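Side-chain contacts in teicoplanin pseudoaglycone deacetylases Orf2 (PDB 3DFF), which probably removes the acetyl group from a teicoplanin pseudoaglycone as a zinc-dependent deacetylase of the GlcNAc-PI de-N-acetylase family: residues L10-P15 with A26-A31; T42-A47 with H164-D169. All coordinates share one frame; numbering follows the deposited sequence.

Overall arrangement
Both contacts are buried, and both use the interior parallel strands 9-14 and 37-42 or the loop after them, with helix 19-33 on one face of the sheet and helix 162-178 on the other. In contact 1, strand 9-14 carries helix 19-33 through methyl groups alone. In contact 2 the loop that follows strand 37-42 meets helix 162-178 with more mixed chemistry: an aromatic ring edge, a threonine hydroxyl and methyls. The same helix segment also bears the zinc ligand His164. The two centres stand 15 Å apart, yet the segments join directly: Ser14 and Pro15 of segment 10-15 probably accept backbone hydrogen bonds from Val43 and Phe44 of contact 2.

Contact 1. Residues L10-P15 with A26-A31; sequences LLAISP and AGLAQA
Leu10, Ala12, Leu28 and Ala31 meet purely through methyl groups, with no ring, amide or other flat group taking part. They form the strand-to-helix layer of a beta-alpha-beta unit made of strand 9-14, helix 19-33 and strand 37-42. The helix runs back nearly antiparallel to the strand, at 160°, with the axes of the two short segments 10.6 Å apart at their closest.

On the strand, Leu10 and Ala12 direct their side chains at the helix, while Leu11 between them turns the other way. Leu28 leaves the helix obliquely; its first torsion (chi1 -67°, CG anti to the carbonyl carbon) swings CG toward the strand, and the second (chi2 169°) then puts CD2 foremost. There CD2 is shared by two strand residues, lying 4.3 Å from CD2 of Leu10 and touching CB of Ala12. Leu28 also reaches Val38 and Val40 of strand 37-42, so this one side chain spans both strands of the unit.

Just before Leu28 the helix is kinked: the amides of Ala26 and Gly27 lack their bonds to the preceding turn and are instead taken up by the carboxylate of Glu262, Ala26 by OE1 and Gly27 by OE2. Nearly one turn beyond Leu28, Ala31 faces the sheet at Leu10 and Val38. The tightest approach between the segments is here, with Leu10 CD2 lying 3.7 Å from Ala31 CB.

Contact 2. Residues T42-A47 with H164-D169; sequences TVFAGA and HEATRD. With ZN (zinc ion), chain B.
Phe44 presents the rim of its ring to segment 164-169 of helix 162-178. Its CE2 comes within 3.4 Å of Thr167 OG1, and its CZ lies 4.2 Å from Ala166 CB; both helix atoms sit at the ring edge, near its plane. Val43 completes the contact by setting CG2 against Thr167 CG2 at 3.9 Å. The same valine also lays its other branch on its neighbour, with CG1 3.6 Å above one face of the Phe44 ring and offset toward the rim.

The threonine hydroxyl that borders the ring has its polar partner within the helix, bonding to the backbone O of Asp163. Thr167 holds OG1 anti to its own carbonyl carbon (chi1 -64°), leaving CG2 to meet the valine. Phe44 is the centre of an inverse gamma turn, closed by a weak bond from Ala45 N to Val43 O. Backbone bonds of Val43 with Ser14 and of Phe44 with Pro15 tie this turn to segment 10-15, and Val136 and Val133 of helix 126-147 pack on Val43 and Ala166.

Nearly one turn before Thr167, His164 points its CB away from the loop and binds the zinc ion through NE2 at 2.1 Å. Its other ring nitrogen, ND1, is hydrogen-bonded to Asp187 OD1, which helps fix the rotation of the imidazole, and Pro15 packs against the ring. Two waters, His16 and Asp19 also bind the metal, and the Phe44 side chain lies about 4 Å from that of His16. The contact thus lies next to the His-Asp-His zinc site of the PIG-L family, in which His16 and Asp19 follow the first strand and His164 comes from helix 162-178.

Contact 1. Residues L10-P15 with A26-A31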
ATOM      1  N   LEU A  10     -13.600   6.449   7.298  1.00 27.32           N
ATOM      2  CA  LEU A  10     -12.510   6.434   6.326  1.00 26.42           C
ATOM      3  C   LEU A  10     -11.950   5.020   6.187  1.00 24.54           C
ATOM      4  O   LEU A  10     -11.443   4.461   7.158  1.00 25.02           O
ATOM      5  CB  LEU A  10     -11.411   7.401   6.772  1.00 26.14           C
ATOM      6  CG  LEU A  10     -10.120   7.470   5.938  1.00 26.84           C
ATOM      7  CD1 LEU A  10     -10.410   7.909   4.534  1.00 27.52           C
ATOM      8  CD2 LEU A  10      -9.142   8.416   6.586  1.00 27.15           C
ATOM      9  N   LEU A  11     -12.059   4.453   4.988  1.00 23.17           N
ATOM     10  CA  LEU A  11     -11.476   3.133   4.712  1.00 21.90           C
ATOM     11  C   LEU A  11     -10.224   3.321   3.864  1.00 20.76           C
ATOM     12  O   LEU A  11     -10.328   3.769   2.719  1.00 20.65           O
ATOM     13  CB  LEU A  11     -12.468   2.246   3.952  1.00 22.24           C
ATOM     14  CG  LEU A  11     -12.002   0.854   3.483  1.00 22.60           C
ATOM     15  CD1 LEU A  11     -11.603  -0.043   4.675  1.00 23.56           C
ATOM     16  CD2 LEU A  11     -13.070   0.204   2.611  1.00 23.15           C
ATOM     17  N   ALA A  12      -9.071   2.988   4.441  1.00 19.94           N
ATOM     18  CA  ALA A  12      -7.819   2.998   3.697  1.00 19.35           C
ATOM     19  C   ALA A  12      -7.574   1.574   3.215  1.00 19.33           C
ATOM     20  O   ALA A  12      -7.774   0.618   3.966  1.00 20.23           O
ATOM     21  CB  ALA A  12      -6.689   3.497   4.545  1.00 19.99           C
ATOM     22  N   ILE A  13      -7.161   1.434   1.962  1.00 17.68           N
ATOM     23  CA  ILE A  13      -6.885   0.100   1.421  1.00 17.00           C
ATOM     24  C   ILE A  13      -5.421   0.010   1.016  1.00 16.64           C
ATOM     25  O   ILE A  13      -5.008   0.596   0.019  1.00 16.60           O
ATOM     26  CB  ILE A  13      -7.818  -0.215   0.262  1.00 16.99           C
ATOM     27  CG1 ILE A  13      -9.292  -0.055   0.708  1.00 15.64           C
ATOM     28  CG2 ILE A  13      -7.568  -1.621  -0.296  1.00 18.64           C
ATOM     29  CD1 ILE A  13     -10.267  -0.354  -0.349  1.00 17.33           C
ATOM     30  N   SER A  14      -4.651  -0.705   1.829  1.00 16.36           N
ATOM     31  CA  SER A  14      -3.213  -0.812   1.629  1.00 15.61           C
ATOM     32  C   SER A  14      -2.872  -2.090   0.859  1.00 15.70           C
ATOM     33  O   SER A  14      -3.380  -3.153   1.196  1.00 16.27           O
ATOM     34  CB  SER A  14      -2.530  -0.837   2.987  1.00 15.81           C
ATOM     35  OG  SER A  14      -1.119  -0.754   2.843  1.00 16.88           O
ATOM     36  N   PRO A  15      -1.997  -2.011  -0.161  1.00 14.40           N
ATOM     37  CA  PRO A  15      -1.577  -3.258  -0.824  1.00 14.62           C
ATOM     38  C   PRO A  15      -0.850  -4.170   0.149  1.00 14.92           C
ATOM     39  O   PRO A  15      -1.237  -5.341   0.290  1.00 15.41           O
ATOM     40  CB  PRO A  15      -0.632  -2.792  -1.959  1.00 14.79           C
ATOM     41  CG  PRO A  15      -0.776  -1.341  -2.027  1.00 17.48           C
ATOM     42  CD  PRO A  15      -1.353  -0.819  -0.738  1.00 15.93           C
ATOM     43  N   ALA A  26       0.225  10.160   8.247  1.00 24.37           N
ATOM     44  CA  ALA A  26      -0.146  11.476   8.803  1.00 25.23           C
ATOM     45  C   ALA A  26      -1.637  11.740   8.606  1.00 25.58           C
ATOM     46  O   ALA A  26      -2.322  12.142   9.552  1.00 26.29           O
ATOM     47  CB  ALA A  26       0.702  12.597   8.196  1.00 25.29           C
ATOM     48  N   GLY A  27      -2.137  11.491   7.394  1.00 25.41           N
ATOM     49  CA  GLY A  27      -3.568  11.584   7.066  1.00 25.74           C
ATOM     50  C   GLY A  27      -4.462  10.704   7.930  1.00 25.83           C
ATOM     51  O   GLY A  27      -5.529  11.141   8.401  1.00 26.61           O
ATOM     52  N   LEU A  28      -4.039   9.460   8.133  1.00 24.99           N
ATOM     53  CA  LEU A  28      -4.792   8.531   8.975  1.00 25.42           C
ATOM     54  C   LEU A  28      -4.871   9.031  10.418  1.00 26.21           C
ATOM     55  O   LEU A  28      -5.946   8.998  11.030  1.00 26.70           O
ATOM     56  CB  LEU A  28      -4.140   7.150   8.955  1.00 24.53           C
ATOM     57  CG  LEU A  28      -4.212   6.442   7.604  1.00 24.30           C
ATOM     58  CD1 LEU A  28      -3.316   5.223   7.626  1.00 24.63           C
ATOM     59  CD2 LEU A  28      -5.658   6.056   7.249  1.00 24.50           C
ATOM     60  N   ALA A  29      -3.728   9.462  10.948  1.00 27.02           N
ATOM     61  CA  ALA A  29      -3.632   9.945  12.326  1.00 28.25           C
ATOM     62  C   ALA A  29      -4.479  11.209  12.506  1.00 29.21           C
ATOM     63  O   ALA A  29      -5.167  11.358  13.526  1.00 29.38           O
ATOM     64  CB  ALA A  29      -2.189  10.205  12.692  1.00 28.26           C
ATOM     65  N   GLN A  30      -4.439  12.088  11.505  1.00 29.63           N
ATOM     66  CA  GLN A  30      -5.256  13.313  11.495  1.00 31.23           C
ATOM     67  C   GLN A  30      -6.736  12.972  11.576  1.00 31.24           C
ATOM     68  O   GLN A  30      -7.467  13.537  12.404  1.00 31.47           O
ATOM     69  CB  GLN A  30      -4.975  14.152  10.236  1.00 31.62           C
ATOM     70  CG  GLN A  30      -5.842  15.414  10.072  1.00 34.88           C
ATOM     71  CD  GLN A  30      -5.396  16.568  10.961  1.00 37.62           C
ATOM     72  OE1 GLN A  30      -4.457  16.445  11.753  1.00 40.37           O
ATOM     73  NE2 GLN A  30      -6.073  17.705  10.830  1.00 39.70           N
ATOM     74  N   ALA A  31      -7.168  12.049  10.716  1.00 31.28           N
ATOM     75  CA  ALA A  31      -8.565  11.655  10.606  1.00 31.55           C
ATOM     76  C   ALA A  31      -9.090  11.111  11.931  1.00 32.15           C
ATOM     77  O   ALA A  31     -10.239  11.373  12.304  1.00 32.16           O
ATOM     78  CB  ALA A  31      -8.734  10.623   9.491  1.00 31.38           C
TER

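Contact 2. Residues T42-A47 with H164-D169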
ATOM      1  N   THR A  42      -5.598  -4.162   4.759  1.00 16.77           N
ATOM      2  CA  THR A  42      -4.483  -4.539   3.893  1.00 17.11           C
ATOM      3  C   THR A  42      -4.876  -5.767   3.077  1.00 16.96           C
ATOM      4  O   THR A  42      -5.235  -6.799   3.633  1.00 17.93           O
ATOM      5  CB  THR A  42      -3.221  -4.818   4.705  1.00 17.32           C
ATOM      6  OG1 THR A  42      -2.864  -3.640   5.454  1.00 17.22           O
ATOM      7  CG2 THR A  42      -2.048  -5.212   3.770  1.00 17.09           C
ATOM      8  N   VAL A  43      -4.805  -5.624   1.759  1.00 15.88           N
ATOM      9  CA  VAL A  43      -5.173  -6.658   0.787  1.00 15.37           C
ATOM     10  C   VAL A  43      -4.242  -7.874   0.852  1.00 15.97           C
ATOM     11  O   VAL A  43      -4.698  -9.001   1.046  1.00 15.83           O
ATOM     12  CB  VAL A  43      -5.186  -6.076  -0.643  1.00 15.34           C
ATOM     13  CG1 VAL A  43      -5.560  -7.136  -1.699  1.00 16.22           C
ATOM     14  CG2 VAL A  43      -6.155  -4.897  -0.706  1.00 14.28           C
ATOM     15  N   PHE A  44      -2.940  -7.645   0.683  1.00 16.17           N
ATOM     16  CA  PHE A  44      -1.984  -8.750   0.550  1.00 16.21           C
ATOM     17  C   PHE A  44      -1.362  -9.123   1.886  1.00 17.14           C
ATOM     18  O   PHE A  44      -0.144  -9.132   2.061  1.00 18.22           O
ATOM     19  CB  PHE A  44      -0.968  -8.445  -0.571  1.00 15.86           C
ATOM     20  CG  PHE A  44      -1.605  -8.401  -1.922  1.00 15.44           C
ATOM     21  CD1 PHE A  44      -1.916  -9.587  -2.596  1.00 16.43           C
ATOM     22  CD2 PHE A  44      -1.970  -7.182  -2.499  1.00 16.96           C
ATOM     23  CE1 PHE A  44      -2.558  -9.573  -3.857  1.00 17.60           C
ATOM     24  CE2 PHE A  44      -2.618  -7.155  -3.763  1.00 16.52           C
ATOM     25  CZ  PHE A  44      -2.925  -8.366  -4.435  1.00 17.88           C
ATOM     26  N   ALA A  45      -2.230  -9.428   2.844  1.00 15.74           N
ATOM     27  CA  ALA A  45      -1.822  -9.824   4.195  1.00 16.20           C
ATOM     28  C   ALA A  45      -2.150 -11.299   4.441  1.00 16.56           C
ATOM     29  O   ALA A  45      -2.135 -11.737   5.579  1.00 16.33           O
ATOM     30  CB  ALA A  45      -2.527  -8.934   5.239  1.00 16.63           C
ATOM     31  N   GLY A  46      -2.397 -12.044   3.363  1.00 17.61           N
ATOM     32  CA  GLY A  46      -2.830 -13.447   3.463  1.00 18.37           C
ATOM     33  C   GLY A  46      -1.750 -14.333   4.041  1.00 18.95           C
ATOM     34  O   GLY A  46      -0.567 -14.196   3.700  1.00 18.36           O
ATOM     35  N   ALA A  47      -2.160 -15.227   4.948  1.00 19.92           N
ATOM     36  CA  ALA A  47      -1.249 -16.159   5.600  1.00 20.44           C
ATOM     37  C   ALA A  47      -0.514 -17.018   4.585  1.00 21.54           C
ATOM     38  O   ALA A  47      -1.099 -17.502   3.623  1.00 21.09           O
ATOM     39  CB  ALA A  47      -2.027 -17.035   6.549  1.00 20.91           C
ATOM     40  N   HIS A 164       0.386  -3.425  -6.007  1.00 14.31           N
ATOM     41  CA  HIS A 164      -0.145  -2.063  -5.870  1.00 14.62           C
ATOM     42  C   HIS A 164      -1.142  -1.770  -6.968  1.00 14.68           C
ATOM     43  O   HIS A 164      -2.202  -1.182  -6.710  1.00 15.11           O
ATOM     44  CB  HIS A 164       0.980  -1.027  -5.897  1.00 14.52           C
ATOM     45  CG  HIS A 164       1.757  -0.960  -4.619  1.00 14.41           C
ATOM     46  ND1 HIS A 164       2.143   0.236  -4.044  1.00 15.58           N
ATOM     47  CD2 HIS A 164       2.214  -1.941  -3.799  1.00 14.68           C
ATOM     48  CE1 HIS A 164       2.796  -0.015  -2.922  1.00 15.41           C
ATOM     49  NE2 HIS A 164       2.860  -1.328  -2.751  1.00 16.46           N
ATOM     50  N   GLU A 165      -0.810  -2.180  -8.197  1.00 15.75           N
ATOM     51  CA  GLU A 165      -1.745  -2.002  -9.320  1.00 15.83           C
ATOM     52  C   GLU A 165      -3.019  -2.821  -9.130  1.00 16.34           C
ATOM     53  O   GLU A 165      -4.107  -2.309  -9.388  1.00 17.11           O
ATOM     54  CB  GLU A 165      -1.064  -2.335 -10.652  1.00 16.34           C
ATOM     55  CG  GLU A 165       0.071  -1.377 -10.934  1.00 19.47           C
ATOM     56  CD  GLU A 165       0.669  -1.512 -12.316  1.00 24.44           C
ATOM     57  OE1 GLU A 165       0.440  -2.537 -12.989  1.00 26.34           O
ATOM     58  OE2 GLU A 165       1.389  -0.579 -12.722  1.00 25.88           O
ATOM     59  N   ALA A 166      -2.897  -4.061  -8.674  1.00 16.23           N
ATOM     60  CA  ALA A 166      -4.099  -4.893  -8.416  1.00 16.78           C
ATOM     61  C   ALA A 166      -4.994  -4.268  -7.349  1.00 16.88           C
ATOM     62  O   ALA A 166      -6.223  -4.241  -7.498  1.00 18.24           O
ATOM     63  CB  ALA A 166      -3.689  -6.288  -7.992  1.00 17.35           C
ATOM     64  N   THR A 167      -4.389  -3.753  -6.280  1.00 16.16           N
ATOM     65  CA  THR A 167      -5.140  -3.140  -5.189  1.00 16.22           C
ATOM     66  C   THR A 167      -5.883  -1.911  -5.700  1.00 16.44           C
ATOM     67  O   THR A 167      -7.084  -1.734  -5.441  1.00 17.04           O
ATOM     68  CB  THR A 167      -4.180  -2.745  -4.052  1.00 16.25           C
ATOM     69  OG1 THR A 167      -3.590  -3.943  -3.516  1.00 15.42           O
ATOM     70  CG2 THR A 167      -4.931  -2.005  -2.948  1.00 15.48           C
ATOM     71  N   ARG A 168      -5.153  -1.062  -6.419  1.00 15.90           N
ATOM     72  CA  ARG A 168      -5.691   0.198  -6.892  1.00 15.64           C
ATOM     73  C   ARG A 168      -6.860  -0.065  -7.824  1.00 16.53           C
ATOM     74  O   ARG A 168      -7.942   0.496  -7.637  1.00 16.62           O
ATOM     75  CB  ARG A 168      -4.606   1.019  -7.585  1.00 15.76           C
ATOM     76  CG  ARG A 168      -5.143   2.303  -8.243  1.00 17.12           C
ATOM     77  CD  ARG A 168      -4.194   2.803  -9.313  1.00 16.79           C
ATOM     78  NE  ARG A 168      -4.094   1.860 -10.434  1.00 18.22           N
ATOM     79  CZ  ARG A 168      -3.087   1.831 -11.300  1.00 20.09           C
ATOM     80  NH1 ARG A 168      -2.059   2.677 -11.193  1.00 20.12           N
ATOM     81  NH2 ARG A 168      -3.090   0.926 -12.267  1.00 20.82           N
ATOM     82  N   ASP A 169      -6.652  -0.944  -8.802  1.00 16.06           N
ATOM     83  CA  ASP A 169      -7.684  -1.233  -9.807  1.00 16.83           C
ATOM     84  C   ASP A 169      -8.919  -1.833  -9.117  1.00 16.64           C
ATOM     85  O   ASP A 169     -10.037  -1.384  -9.347  1.00 17.42           O
ATOM     86  CB  ASP A 169      -7.146  -2.165 -10.899  1.00 16.55           C
ATOM     87  CG  ASP A 169      -6.083  -1.497 -11.778  1.00 19.50           C
ATOM     88  OD1 ASP A 169      -5.789  -0.286 -11.606  1.00 19.27           O
ATOM     89  OD2 ASP A 169      -5.563  -2.169 -12.690  1.00 22.32           O
TER
HETATM   90 ZN    ZN B 274       3.806  -2.210  -1.048  1.00 18.53          ZN
HETATM   91  O   HOH W   1       4.992  -2.571   0.658  1.00 19.58           O
HETATM   92  O   HOH W   2       5.452  -2.345  -2.181  1.00 22.42           O